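Local coordinates for protein Ika8 (Synthetic construct, PDB 6G6O) that is a computationally designed protein that folds into a symmetrical eight-bladed beta-propeller of the WD40 type, at residues Lys265-Ser270 against Lys304-Val309; Gly195-Trp200 against Leu221-Asn226; Val77-Ile82 against Val89-His94. All coordinates share one frame; numbering follows the deposited sequence.

Contact 1 of 3, residues Lys265-Ser270 against Lys304-Val309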
ATOM      1  N   LYS A 265     -12.586   8.897  -3.399  1.00 29.65           N
ATOM      2  CA  LYS A 265     -13.532   9.891  -3.917  1.00 24.43           C
ATOM      3  C   LYS A 265     -12.938  11.271  -3.664  1.00 27.02           C
ATOM      4  O   LYS A 265     -11.849  11.556  -4.192  1.00 33.76           O
ATOM      5  CB  LYS A 265     -14.916   9.630  -3.318  1.00 26.70           C
ATOM      6  CG  LYS A 265     -15.787   8.707  -4.159  1.00 30.23           C
ATOM      7  CD  LYS A 265     -16.821   7.979  -3.314  1.00 31.95           C
ATOM      8  CE  LYS A 265     -16.274   6.661  -2.788  1.00 26.28           C
ATOM      9  NZ  LYS A 265     -17.349   5.797  -2.223  1.00 35.54           N
ATOM     10  N   ASN A 266     -13.580  12.143  -2.890  1.00 28.10           N
ATOM     11  CA  ASN A 266     -13.105  13.506  -2.689  1.00 29.89           C
ATOM     12  C   ASN A 266     -12.475  13.720  -1.319  1.00 27.27           C
ATOM     13  O   ASN A 266     -12.262  14.868  -0.920  1.00 26.85           O
ATOM     14  CB  ASN A 266     -14.252  14.501  -2.890  1.00 30.28           C
ATOM     15  CG  ASN A 266     -14.669  14.624  -4.343  1.00 38.08           C
ATOM     16  OD1 ASN A 266     -13.902  14.304  -5.251  1.00 36.28           O
ATOM     17  ND2 ASN A 266     -15.894  15.088  -4.568  1.00 38.66           N
ATOM     18  N   ILE A 267     -12.160  12.650  -0.595  1.00 26.81           N
ATOM     19  CA  ILE A 267     -11.696  12.740   0.783  1.00 23.58           C
ATOM     20  C   ILE A 267     -10.287  12.172   0.869  1.00 19.78           C
ATOM     21  O   ILE A 267     -10.038  11.043   0.429  1.00 22.13           O
ATOM     22  CB  ILE A 267     -12.647  12.003   1.743  1.00 23.64           C
ATOM     23  CG1 ILE A 267     -14.001  12.714   1.791  1.00 25.58           C
ATOM     24  CG2 ILE A 267     -12.044  11.920   3.134  1.00 22.05           C
ATOM     25  CD1 ILE A 267     -15.145  11.817   2.205  1.00 35.51           C
ATOM     26  N   VAL A 268      -9.371  12.952   1.436  1.00 18.79           N
ATOM     27  CA  VAL A 268      -8.003  12.524   1.700  1.00 17.57           C
ATOM     28  C   VAL A 268      -7.822  12.411   3.206  1.00 16.07           C
ATOM     29  O   VAL A 268      -8.157  13.341   3.949  1.00 20.30           O
ATOM     30  CB  VAL A 268      -6.976  13.499   1.097  1.00 20.26           C
ATOM     31  CG1 VAL A 268      -5.589  13.229   1.663  1.00 16.18           C
ATOM     32  CG2 VAL A 268      -6.970  13.391  -0.416  1.00 22.51           C
ATOM     33  N   VAL A 269      -7.300  11.273   3.655  1.00 21.74           N
ATOM     34  CA  VAL A 269      -6.959  11.052   5.056  1.00 16.00           C
ATOM     35  C   VAL A 269      -5.453  10.871   5.151  1.00 20.87           C
ATOM     36  O   VAL A 269      -4.865  10.096   4.387  1.00 17.12           O
ATOM     37  CB  VAL A 269      -7.694   9.833   5.642  1.00 16.01           C
ATOM     38  CG1 VAL A 269      -7.433   9.731   7.138  1.00 19.21           C
ATOM     39  CG2 VAL A 269      -9.184   9.924   5.360  1.00 20.77           C
ATOM     40  N   SER A 270      -4.830  11.585   6.084  1.00 21.02           N
ATOM     41  CA  SER A 270      -3.393  11.511   6.292  1.00 17.09           C
ATOM     42  C   SER A 270      -3.099  11.212   7.753  1.00 24.11           C
ATOM     43  O   SER A 270      -3.720  11.786   8.652  1.00 25.12           O
ATOM     44  CB  SER A 270      -2.703  12.816   5.886  1.00 16.18           C
ATOM     45  OG  SER A 270      -2.997  13.847   6.810  1.00 22.23           O
ATOM     46  N   LYS A 304     -12.653   2.906   3.284  1.00 29.44           N
ATOM     47  CA  LYS A 304     -13.690   2.361   2.416  1.00 31.51           C
ATOM     48  C   LYS A 304     -15.049   2.854   2.888  1.00 33.34           C
ATOM     49  O   LYS A 304     -15.473   2.527   4.001  1.00 32.74           O
ATOM     50  CB  LYS A 304     -13.657   0.829   2.397  1.00 25.38           C
ATOM     51  CG  LYS A 304     -14.879   0.207   1.739  1.00 34.55           C
ATOM     52  CD  LYS A 304     -14.815  -1.309   1.721  1.00 30.64           C
ATOM     53  CE  LYS A 304     -16.101  -1.892   1.154  1.00 29.46           C
ATOM     54  NZ  LYS A 304     -15.985  -3.349   0.876  1.00 34.96           N
ATOM     55  N   ASP A 305     -15.720   3.640   2.045  1.00 36.88           N
ATOM     56  CA  ASP A 305     -17.100   4.073   2.270  1.00 40.70           C
ATOM     57  C   ASP A 305     -17.242   4.831   3.593  1.00 33.54           C
ATOM     58  O   ASP A 305     -17.975   4.427   4.499  1.00 31.29           O
ATOM     59  CB  ASP A 305     -18.060   2.881   2.212  1.00 46.86           C
ATOM     60  CG  ASP A 305     -18.321   2.407   0.793  1.00 56.75           C
ATOM     61  OD1 ASP A 305     -18.827   3.209  -0.021  1.00 55.41           O
ATOM     62  OD2 ASP A 305     -18.024   1.232   0.494  1.00 60.57           O
ATOM     63  N   ASN A 306     -16.519   5.947   3.684  1.00 34.57           N
ATOM     64  CA  ASN A 306     -16.563   6.863   4.824  1.00 38.44           C
ATOM     65  C   ASN A 306     -16.170   6.194   6.141  1.00 35.49           C
ATOM     66  O   ASN A 306     -16.530   6.679   7.218  1.00 34.66           O
ATOM     67  CB  ASN A 306     -17.942   7.521   4.953  1.00 34.93           C
ATOM     68  CG  ASN A 306     -18.212   8.516   3.844  1.00 26.90           C
ATOM     69  OD1 ASN A 306     -17.781   9.668   3.908  1.00 38.95           O
ATOM     70  ND2 ASN A 306     -18.924   8.077   2.815  1.00 29.28           N
ATOM     71  N   ILE A 307     -15.425   5.093   6.077  1.00 32.50           N
ATOM     72  CA  ILE A 307     -14.905   4.413   7.259  1.00 27.76           C
ATOM     73  C   ILE A 307     -13.388   4.409   7.161  1.00 28.83           C
ATOM     74  O   ILE A 307     -12.826   3.912   6.177  1.00 29.00           O
ATOM     75  CB  ILE A 307     -15.446   2.980   7.389  1.00 23.70           C
ATOM     76  CG1 ILE A 307     -16.931   2.999   7.748  1.00 30.60           C
ATOM     77  CG2 ILE A 307     -14.659   2.209   8.435  1.00 24.62           C
ATOM     78  CD1 ILE A 307     -17.512   1.624   7.984  1.00 42.05           C
ATOM     79  N   VAL A 308     -12.728   4.955   8.177  1.00 26.84           N
ATOM     80  CA  VAL A 308     -11.272   5.016   8.238  1.00 22.56           C
ATOM     81  C   VAL A 308     -10.799   4.017   9.283  1.00 23.17           C
ATOM     82  O   VAL A 308     -11.174   4.110  10.458  1.00 26.24           O
ATOM     83  CB  VAL A 308     -10.776   6.431   8.567  1.00 15.58           C
ATOM     84  CG1 VAL A 308      -9.264   6.440   8.712  1.00 19.00           C
ATOM     85  CG2 VAL A 308     -11.218   7.409   7.497  1.00 26.35           C
ATOM     86  N   VAL A 309      -9.990   3.054   8.854  1.00 18.95           N
ATOM     87  CA  VAL A 309      -9.299   2.139   9.752  1.00 15.81           C
ATOM     88  C   VAL A 309      -7.833   2.539   9.770  1.00 17.51           C
ATOM     89  O   VAL A 309      -7.234   2.764   8.712  1.00 18.04           O
ATOM     90  CB  VAL A 309      -9.472   0.676   9.315  1.00 15.98           C
ATOM     91  CG1 VAL A 309      -9.075  -0.261  10.444  1.00 17.90           C
ATOM     92  CG2 VAL A 309     -10.906   0.420   8.881  1.00 19.22           C
TER
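Val269 and Val308 bring their CA atoms to 8.1 Å where the touching parts of the two segments run 8° apart, and no hydrogen bond joins the segments. Side chains therefore make the contact. The two valines pair like branch with like branch. CG2 of Val269 lies 3.9 Å from CG2 of Val308, and CG1 of Val269 lies 4.1 Å from CG1 of Val308. Both residues hold CG1 anti to the backbone N (chi1 -174° and 176°), and the two side chains pass alongside each other, pointing opposite ways.

This is face-to-face packing of adjacent propeller blades. Strand 267-272 belongs to one four-stranded blade and strand 307-312 to the next. Phe303 of the second blade touches Ile267, Val269 and Val308.

Further out, the methyl Ile267 CD1 packs against the amide oxygen Asn306 OD1 at 3.8 Å without a hydrogen bond. The isoleucine lies nearly perpendicular to the asparagine side chain. Asp305 and Asn306, both at positive phi, form the hairpin turn closed by Lys304 N to Ile307 O at 3.1 Å. Nearer solvent the contact turns polar. Lys265 bends at chi3 and points NZ at Asp305 OD1, a long salt bridge of 3.7 Å.

Contact 2 of 3, residues Gly195-Trp200 against Leu221-Asn226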
ATOM      1  N   GLY A 195      10.381  13.364  -4.572  1.00 27.86           N
ATOM      2  CA  GLY A 195       9.310  14.231  -5.002  1.00 23.05           C
ATOM      3  C   GLY A 195       9.009  14.193  -6.484  1.00 28.52           C
ATOM      4  O   GLY A 195       7.986  14.748  -6.904  1.00 34.08           O
ATOM      5  N   THR A 196       9.856  13.559  -7.289  1.00 27.15           N
ATOM      6  CA  THR A 196       9.630  13.519  -8.726  1.00 26.13           C
ATOM      7  C   THR A 196       8.481  12.578  -9.066  1.00 22.38           C
ATOM      8  O   THR A 196       8.293  11.540  -8.426  1.00 24.86           O
ATOM      9  CB  THR A 196      10.898  13.076  -9.459  1.00 27.80           C
ATOM     10  OG1 THR A 196      11.291  11.777  -9.001  1.00 28.89           O
ATOM     11  CG2 THR A 196      12.029  14.061  -9.211  1.00 25.08           C
ATOM     12  N   ILE A 197       7.707  12.951 -10.082  1.00 18.59           N
ATOM     13  CA  ILE A 197       6.610  12.137 -10.588  1.00 21.70           C
ATOM     14  C   ILE A 197       6.771  12.028 -12.096  1.00 24.72           C
ATOM     15  O   ILE A 197       6.862  13.047 -12.790  1.00 29.04           O
ATOM     16  CB  ILE A 197       5.236  12.732 -10.223  1.00 30.82           C
ATOM     17  CG1 ILE A 197       4.917  12.470  -8.747  1.00 23.03           C
ATOM     18  CG2 ILE A 197       4.146  12.165 -11.126  1.00 26.77           C
ATOM     19  CD1 ILE A 197       4.223  11.152  -8.485  1.00 23.16           C
ATOM     20  N   LYS A 198       6.810  10.799 -12.602  1.00 24.94           N
ATOM     21  CA  LYS A 198       7.087  10.541 -14.007  1.00 27.06           C
ATOM     22  C   LYS A 198       5.947   9.743 -14.620  1.00 25.41           C
ATOM     23  O   LYS A 198       5.536   8.714 -14.074  1.00 24.00           O
ATOM     24  CB  LYS A 198       8.416   9.801 -14.169  1.00 22.54           C
ATOM     25  CG  LYS A 198       9.617  10.637 -13.754  1.00 21.60           C
ATOM     26  CD  LYS A 198      10.922  10.018 -14.218  1.00 23.94           C
ATOM     27  CE  LYS A 198      12.105  10.888 -13.839  1.00 21.36           C
ATOM     28  NZ  LYS A 198      13.373  10.370 -14.417  1.00 34.62           N
ATOM     29  N   VAL A 199       5.444  10.222 -15.756  1.00 31.07           N
ATOM     30  CA  VAL A 199       4.339   9.599 -16.473  1.00 30.78           C
ATOM     31  C   VAL A 199       4.901   8.963 -17.736  1.00 30.78           C
ATOM     32  O   VAL A 199       5.485   9.653 -18.581  1.00 30.95           O
ATOM     33  CB  VAL A 199       3.239  10.617 -16.807  1.00 29.44           C
ATOM     34  CG1 VAL A 199       2.240  10.021 -17.783  1.00 27.35           C
ATOM     35  CG2 VAL A 199       2.547  11.070 -15.534  1.00 25.97           C
ATOM     36  N   TRP A 200       4.726   7.652 -17.866  1.00 26.19           N
ATOM     37  CA  TRP A 200       5.326   6.882 -18.943  1.00 27.89           C
ATOM     38  C   TRP A 200       4.266   6.393 -19.917  1.00 32.13           C
ATOM     39  O   TRP A 200       3.067   6.396 -19.627  1.00 36.10           O
ATOM     40  CB  TRP A 200       6.098   5.679 -18.397  1.00 26.17           C
ATOM     41  CG  TRP A 200       7.022   6.018 -17.288  1.00 25.75           C
ATOM     42  CD1 TRP A 200       6.747   5.991 -15.955  1.00 26.93           C
ATOM     43  CD2 TRP A 200       8.385   6.434 -17.410  1.00 22.47           C
ATOM     44  NE1 TRP A 200       7.854   6.367 -15.236  1.00 30.13           N
ATOM     45  CE2 TRP A 200       8.874   6.644 -16.107  1.00 24.66           C
ATOM     46  CE3 TRP A 200       9.239   6.651 -18.495  1.00 27.17           C
ATOM     47  CZ2 TRP A 200      10.178   7.058 -15.860  1.00 24.51           C
ATOM     48  CZ3 TRP A 200      10.534   7.063 -18.247  1.00 27.22           C
ATOM     49  CH2 TRP A 200      10.991   7.263 -16.940  1.00 26.36           C
ATOM     50  N   LEU A 221       2.617   8.262  -1.006  1.00 18.94           N
ATOM     51  CA  LEU A 221       1.995   8.691  -2.248  1.00 19.61           C
ATOM     52  C   LEU A 221       0.682   7.951  -2.443  1.00 15.63           C
ATOM     53  O   LEU A 221       0.464   6.870  -1.889  1.00 23.74           O
ATOM     54  CB  LEU A 221       2.905   8.445  -3.460  1.00 21.36           C
ATOM     55  CG  LEU A 221       4.005   9.458  -3.761  1.00 19.02           C
ATOM     56  CD1 LEU A 221       4.615   9.152  -5.110  1.00 21.90           C
ATOM     57  CD2 LEU A 221       3.457  10.867  -3.737  1.00 17.96           C
ATOM     58  N   GLN A 222      -0.191   8.548  -3.249  1.00 20.75           N
ATOM     59  CA  GLN A 222      -1.465   7.932  -3.589  1.00 23.18           C
ATOM     60  C   GLN A 222      -1.905   8.439  -4.953  1.00 21.88           C
ATOM     61  O   GLN A 222      -1.847   9.643  -5.218  1.00 18.42           O
ATOM     62  CB  GLN A 222      -2.530   8.240  -2.531  1.00 24.75           C
ATOM     63  CG  GLN A 222      -3.671   7.242  -2.497  1.00 18.51           C
ATOM     64  CD  GLN A 222      -3.364   6.033  -1.640  1.00 18.88           C
ATOM     65  OE1 GLN A 222      -2.365   6.006  -0.920  1.00 28.08           O
ATOM     66  NE2 GLN A 222      -4.223   5.025  -1.713  1.00 19.37           N
ATOM     67  N   PHE A 223      -2.335   7.518  -5.814  1.00 26.63           N
ATOM     68  CA  PHE A 223      -2.794   7.843  -7.159  1.00 22.33           C
ATOM     69  C   PHE A 223      -4.245   7.414  -7.303  1.00 18.44           C
ATOM     70  O   PHE A 223      -4.571   6.237  -7.108  1.00 30.76           O
ATOM     71  CB  PHE A 223      -1.933   7.157  -8.222  1.00 25.79           C
ATOM     72  CG  PHE A 223      -0.475   7.505  -8.143  1.00 19.24           C
ATOM     73  CD1 PHE A 223      -0.005   8.694  -8.673  1.00 16.25           C
ATOM     74  CD2 PHE A 223       0.425   6.637  -7.552  1.00 21.37           C
ATOM     75  CE1 PHE A 223       1.335   9.014  -8.606  1.00 20.98           C
ATOM     76  CE2 PHE A 223       1.766   6.954  -7.483  1.00 21.07           C
ATOM     77  CZ  PHE A 223       2.221   8.143  -8.010  1.00 17.66           C
ATOM     78  N   LYS A 224      -5.111   8.366  -7.637  1.00 23.62           N
ATOM     79  CA  LYS A 224      -6.503   8.083  -7.978  1.00 29.46           C
ATOM     80  C   LYS A 224      -6.841   8.934  -9.191  1.00 27.36           C
ATOM     81  O   LYS A 224      -6.908  10.163  -9.085  1.00 31.53           O
ATOM     82  CB  LYS A 224      -7.444   8.382  -6.811  1.00 34.13           C
ATOM     83  CG  LYS A 224      -8.771   7.640  -6.875  1.00 36.12           C
ATOM     84  CD  LYS A 224      -9.676   8.031  -5.717  1.00 29.01           C
ATOM     85  CE  LYS A 224     -10.638   9.140  -6.111  1.00 29.92           C
ATOM     86  NZ  LYS A 224     -11.778   8.627  -6.922  1.00 32.74           N
ATOM     87  N   ASP A 225      -7.041   8.283 -10.335  1.00 33.35           N
ATOM     88  CA  ASP A 225      -7.193   8.956 -11.632  1.00 33.67           C
ATOM     89  C   ASP A 225      -5.903   9.739 -11.873  1.00 31.69           C
ATOM     90  O   ASP A 225      -4.812   9.179 -11.678  1.00 37.88           O
ATOM     91  CB  ASP A 225      -8.482   9.769 -11.649  1.00 37.72           C
ATOM     92  CG  ASP A 225      -9.715   8.910 -11.439  1.00 44.85           C
ATOM     93  OD1 ASP A 225      -9.954   8.003 -12.264  1.00 44.06           O
ATOM     94  OD2 ASP A 225     -10.443   9.138 -10.450  1.00 44.48           O
ATOM     95  N   ASN A 226      -5.963  11.009 -12.275  1.00 36.07           N
ATOM     96  CA  ASN A 226      -4.771  11.783 -12.598  1.00 27.78           C
ATOM     97  C   ASN A 226      -4.379  12.750 -11.484  1.00 23.04           C
ATOM     98  O   ASN A 226      -3.796  13.805 -11.756  1.00 29.10           O
ATOM     99  CB  ASN A 226      -4.974  12.545 -13.908  1.00 28.84           C
ATOM    100  CG  ASN A 226      -5.504  11.665 -15.020  1.00 30.00           C
ATOM    101  OD1 ASN A 226      -4.993  10.570 -15.261  1.00 31.16           O
ATOM    102  ND2 ASN A 226      -6.537  12.138 -15.707  1.00 39.03           N
TER
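Thr196 OG1 is hydrogen-bonded to both Asp194 OD1 and His174 ND1, just before Ile197 reaches over to Leu221 and Phe223. The site is the junction of two neighbouring blades of the WD40 propeller. Strand 197-201 is the third strand of one blade. Strand 218-224 is the first strand of the next. The bonds of Thr196 probably fix the start of strand 197-201, and with Trp200 NE1 bonded to Ser190 OG further along they are consistent with the Asp-His-Ser/Thr-Trp hydrogen-bond network of WD40 repeats. Gly195, at positive phi, completes the tight turn that leads into the strand.

Across the contact everything is apolar and centres on one methyl. Ile197 CD1 comes to the edge of the Phe223 ring, close to the ring plane. It lies 3.6 Å from Phe223 CE1 and equally 3.6 Å from Phe223 CZ, so it meets the ring along that C-C edge and not over a face. Isoleucine and phenylalanine point at each other across the blade interface. Ile197 is not extended: a chi2 of -88° folds CD1 out of line with CA and CB, toward the ring edge. The same methyl has a second partner, Leu221 CD1, at 3.9 Å. Leu221 carries CD1 anti to CA (chi2 -170°), which stretches the chain toward Ile197.

Val228 on strand 227-232 touches all three side chains, and Ala180 of the first blade touches Leu221 and Phe223. No hydrogen bond joins the two segments. Beyond Phe223, the hairpin turn begins at Asp225, whose OD2 forms a long salt bridge of 3.8 Å with NZ of Lys224. The backbone oxygen Leu221 O accepts a hydrogen bond from O1 of a glycerol, probably from the crystallisation liquor.

Contact 3 of 3, residues Val77-Ile82 against Val89-His94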
ATOM      1  N   VAL A  77       4.912 -16.493   2.229  1.00 15.56           N
ATOM      2  CA  VAL A  77       3.683 -15.919   1.697  1.00 11.73           C
ATOM      3  C   VAL A  77       2.588 -16.954   1.895  1.00 19.86           C
ATOM      4  O   VAL A  77       2.697 -18.078   1.391  1.00 22.75           O
ATOM      5  CB  VAL A  77       3.804 -15.537   0.213  1.00 17.94           C
ATOM      6  CG1 VAL A  77       2.649 -14.637  -0.194  1.00 12.89           C
ATOM      7  CG2 VAL A  77       5.133 -14.855  -0.058  1.00 16.24           C
ATOM      8  N   LYS A  78       1.546 -16.588   2.636  1.00 23.81           N
ATOM      9  CA  LYS A  78       0.484 -17.514   2.992  1.00 20.70           C
ATOM     10  C   LYS A  78      -0.842 -17.036   2.420  1.00 18.09           C
ATOM     11  O   LYS A  78      -1.110 -15.832   2.363  1.00 17.92           O
ATOM     12  CB  LYS A  78       0.382 -17.678   4.513  1.00 20.66           C
ATOM     13  CG  LYS A  78       1.647 -18.248   5.138  1.00 14.49           C
ATOM     14  CD  LYS A  78       1.559 -18.332   6.656  1.00 28.71           C
ATOM     15  CE  LYS A  78       0.587 -19.409   7.106  1.00 38.12           C
ATOM     16  NZ  LYS A  78       0.694 -19.670   8.569  1.00 32.89           N
ATOM     17  N   VAL A  79      -1.658 -17.993   1.988  1.00 19.69           N
ATOM     18  CA  VAL A  79      -2.982 -17.746   1.429  1.00 25.72           C
ATOM     19  C   VAL A  79      -3.977 -18.541   2.262  1.00 16.84           C
ATOM     20  O   VAL A  79      -3.861 -19.769   2.363  1.00 19.68           O
ATOM     21  CB  VAL A  79      -3.058 -18.151  -0.052  1.00 22.02           C
ATOM     22  CG1 VAL A  79      -4.458 -17.936  -0.595  1.00 22.21           C
ATOM     23  CG2 VAL A  79      -2.031 -17.378  -0.868  1.00 21.94           C
ATOM     24  N   TRP A  80      -4.945 -17.854   2.864  1.00 18.26           N
ATOM     25  CA  TRP A  80      -5.834 -18.532   3.794  1.00 18.76           C
ATOM     26  C   TRP A  80      -7.239 -17.948   3.726  1.00 19.03           C
ATOM     27  O   TRP A  80      -7.457 -16.837   3.235  1.00 19.77           O
ATOM     28  CB  TRP A  80      -5.297 -18.478   5.232  1.00 21.93           C
ATOM     29  CG  TRP A  80      -4.695 -17.169   5.649  1.00 19.96           C
ATOM     30  CD1 TRP A  80      -3.468 -16.681   5.304  1.00 16.99           C
ATOM     31  CD2 TRP A  80      -5.281 -16.198   6.524  1.00 27.03           C
ATOM     32  NE1 TRP A  80      -3.261 -15.458   5.895  1.00 17.95           N
ATOM     33  CE2 TRP A  80      -4.359 -15.139   6.651  1.00 23.29           C
ATOM     34  CE3 TRP A  80      -6.500 -16.116   7.206  1.00 26.12           C
ATOM     35  CZ2 TRP A  80      -4.617 -14.013   7.430  1.00 21.92           C
ATOM     36  CZ3 TRP A  80      -6.755 -14.999   7.980  1.00 19.72           C
ATOM     37  CH2 TRP A  80      -5.817 -13.962   8.086  1.00 25.53           C
ATOM     38  N   TYR A  81      -8.189 -18.730   4.234  1.00 19.66           N
ATOM     39  CA  TYR A  81      -9.598 -18.363   4.238  1.00 21.88           C
ATOM     40  C   TYR A  81      -9.887 -17.407   5.390  1.00 19.19           C
ATOM     41  O   TYR A  81      -9.508 -17.671   6.535  1.00 21.98           O
ATOM     42  CB  TYR A  81     -10.456 -19.623   4.358  1.00 20.03           C
ATOM     43  CG  TYR A  81     -11.939 -19.417   4.157  1.00 18.63           C
ATOM     44  CD1 TYR A  81     -12.421 -18.667   3.094  1.00 21.86           C
ATOM     45  CD2 TYR A  81     -12.860 -19.995   5.023  1.00 20.33           C
ATOM     46  CE1 TYR A  81     -13.778 -18.485   2.909  1.00 20.53           C
ATOM     47  CE2 TYR A  81     -14.216 -19.819   4.844  1.00 16.64           C
ATOM     48  CZ  TYR A  81     -14.669 -19.064   3.788  1.00 16.53           C
ATOM     49  OH  TYR A  81     -16.020 -18.889   3.606  1.00 27.57           O
ATOM     50  N   ILE A  82     -10.565 -16.298   5.088  1.00 20.14           N
ATOM     51  CA  ILE A  82     -10.825 -15.296   6.117  1.00 24.32           C
ATOM     52  C   ILE A  82     -11.762 -15.838   7.191  1.00 23.65           C
ATOM     53  O   ILE A  82     -11.655 -15.461   8.365  1.00 25.52           O
ATOM     54  CB  ILE A  82     -11.379 -14.007   5.477  1.00 20.11           C
ATOM     55  CG1 ILE A  82     -11.455 -12.884   6.513  1.00 22.69           C
ATOM     56  CG2 ILE A  82     -12.740 -14.250   4.844  1.00 23.39           C
ATOM     57  CD1 ILE A  82     -10.112 -12.490   7.068  1.00 23.41           C
ATOM     58  N   VAL A  89      -3.794 -22.794   0.238  1.00 24.31           N
ATOM     59  CA  VAL A  89      -2.744 -23.396  -0.569  1.00 26.61           C
ATOM     60  C   VAL A  89      -1.396 -22.986   0.012  1.00 24.35           C
ATOM     61  O   VAL A  89      -1.269 -21.965   0.693  1.00 21.44           O
ATOM     62  CB  VAL A  89      -2.852 -22.991  -2.058  1.00 24.01           C
ATOM     63  CG1 VAL A  89      -2.170 -21.652  -2.311  1.00 22.51           C
ATOM     64  CG2 VAL A  89      -2.280 -24.080  -2.950  1.00 31.74           C
ATOM     65  N   SER A  90      -0.385 -23.807  -0.253  1.00 24.55           N
ATOM     66  CA  SER A  90       0.965 -23.572   0.241  1.00 26.04           C
ATOM     67  C   SER A  90       1.813 -22.962  -0.868  1.00 27.67           C
ATOM     68  O   SER A  90       1.928 -23.535  -1.957  1.00 27.92           O
ATOM     69  CB  SER A  90       1.596 -24.869   0.746  1.00 30.22           C
ATOM     70  OG  SER A  90       2.917 -24.644   1.208  1.00 28.18           O
ATOM     71  N   LEU A  91       2.393 -21.798  -0.594  1.00 22.26           N
ATOM     72  CA  LEU A  91       3.346 -21.158  -1.486  1.00 21.37           C
ATOM     73  C   LEU A  91       4.745 -21.296  -0.904  1.00 23.71           C
ATOM     74  O   LEU A  91       4.932 -21.198   0.314  1.00 27.31           O
ATOM     75  CB  LEU A  91       3.017 -19.676  -1.692  1.00 21.12           C
ATOM     76  CG  LEU A  91       1.581 -19.291  -2.049  1.00 14.61           C
ATOM     77  CD1 LEU A  91       1.462 -17.784  -2.177  1.00 15.17           C
ATOM     78  CD2 LEU A  91       1.153 -19.966  -3.333  1.00 19.96           C
ATOM     79  N   GLU A  92       5.726 -21.530  -1.777  1.00 28.02           N
ATOM     80  CA  GLU A  92       7.107 -21.627  -1.319  1.00 24.34           C
ATOM     81  C   GLU A  92       7.620 -20.289  -0.804  1.00 21.64           C
ATOM     82  O   GLU A  92       8.508 -20.254   0.055  1.00 18.97           O
ATOM     83  CB  GLU A  92       7.998 -22.145  -2.450  1.00 21.55           C
ATOM     84  CG  GLU A  92       9.412 -22.500  -2.023  1.00 31.74           C
ATOM     85  CD  GLU A  92       9.456 -23.692  -1.089  1.00 39.20           C
ATOM     86  OE1 GLU A  92       8.596 -24.588  -1.226  1.00 45.55           O
ATOM     87  OE2 GLU A  92      10.351 -23.732  -0.218  1.00 43.05           O
ATOM     88  N   GLY A  93       7.074 -19.186  -1.302  1.00 20.08           N
ATOM     89  CA  GLY A  93       7.524 -17.878  -0.888  1.00 16.40           C
ATOM     90  C   GLY A  93       8.937 -17.583  -1.368  1.00 21.92           C
ATOM     91  O   GLY A  93       9.553 -18.338  -2.120  1.00 24.44           O
ATOM     92  N   HIS A  94       9.445 -16.448  -0.907  1.00 20.53           N
ATOM     93  CA  HIS A  94      10.781 -15.994  -1.257  1.00 17.89           C
ATOM     94  C   HIS A  94      11.780 -16.387  -0.179  1.00 17.17           C
ATOM     95  O   HIS A  94      11.417 -16.724   0.950  1.00 22.66           O
ATOM     96  CB  HIS A  94      10.811 -14.475  -1.449  1.00 13.61           C
ATOM     97  CG  HIS A  94       9.967 -13.985  -2.582  1.00 10.53           C
ATOM     98  ND1 HIS A  94      10.486 -13.270  -3.639  1.00 13.46           N
ATOM     99  CD2 HIS A  94       8.638 -14.089  -2.815  1.00 11.69           C
ATOM    100  CE1 HIS A  94       9.514 -12.957  -4.476  1.00  9.17           C
ATOM    101  NE2 HIS A  94       8.383 -13.443  -4.000  1.00 15.25           N
TER
HETATM  102  O   HOH W   1       5.666 -19.443   2.391  1.00 20.03           O
HETATM  103  O   HOH W   2       2.146 -20.495   1.543  1.00 22.34           O
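Leu91 lays its side chain at a slant across both Val77 and Val79, touching each with the same methyl. CD1 of Leu91 is 3.8 Å from Val79 CG2 and 3.9 Å from Val77 CG1. With CG anti to the carbonyl carbon (chi1 -49°) and CD1 anti to CA, the leucine extends over the two valines. Nearer its root, Leu91 CB rests 3.5 Å from the carbonyl oxygen of Val77. The other branch of Val77 turns to the backbone, placing CG2 3.9 Å from CA of Gly93. Val89 meets Val79 more loosely.

The segments lie along the outer edge of a propeller blade. Strand 77-81 is its third strand. The chain at 87-88 and beyond runs along it as a short, frayed fourth strand, then passes on to the next blade. Trp120 of that next blade also touches Leu91.

Two waters stand between the backbones. One accepts from Val77 N at 3.0 Å and donates to Leu91 O at 2.8 Å. The other lies between Val77 O and Leu91 N at distances too short to be trusted. No direct hydrogen bond joins the two segments. The first water thus links their backbones, and the apolar side chains pack beside it.

Along the chain contact 3 comes first, then contact 2, then contact 1, and none overlaps another. Contacts 1 and 2 each join two successive blades and lie about 19 Å apart between centres. They touch through Lys265 O and Lys224 CE, 3.3 Å apart, because the blade that ends contact 2 neighbours the blade that begins contact 1. Contact 3 sits about 29 Å from contact 1 and about 31 Å from contact 2, centre to centre, and lies across the middle of the chain from contact 2. Unlike them it falls within the outer part of one blade, where the chain passes toward the next. Pairing of strands 7-10 and 317-321 closes the ring.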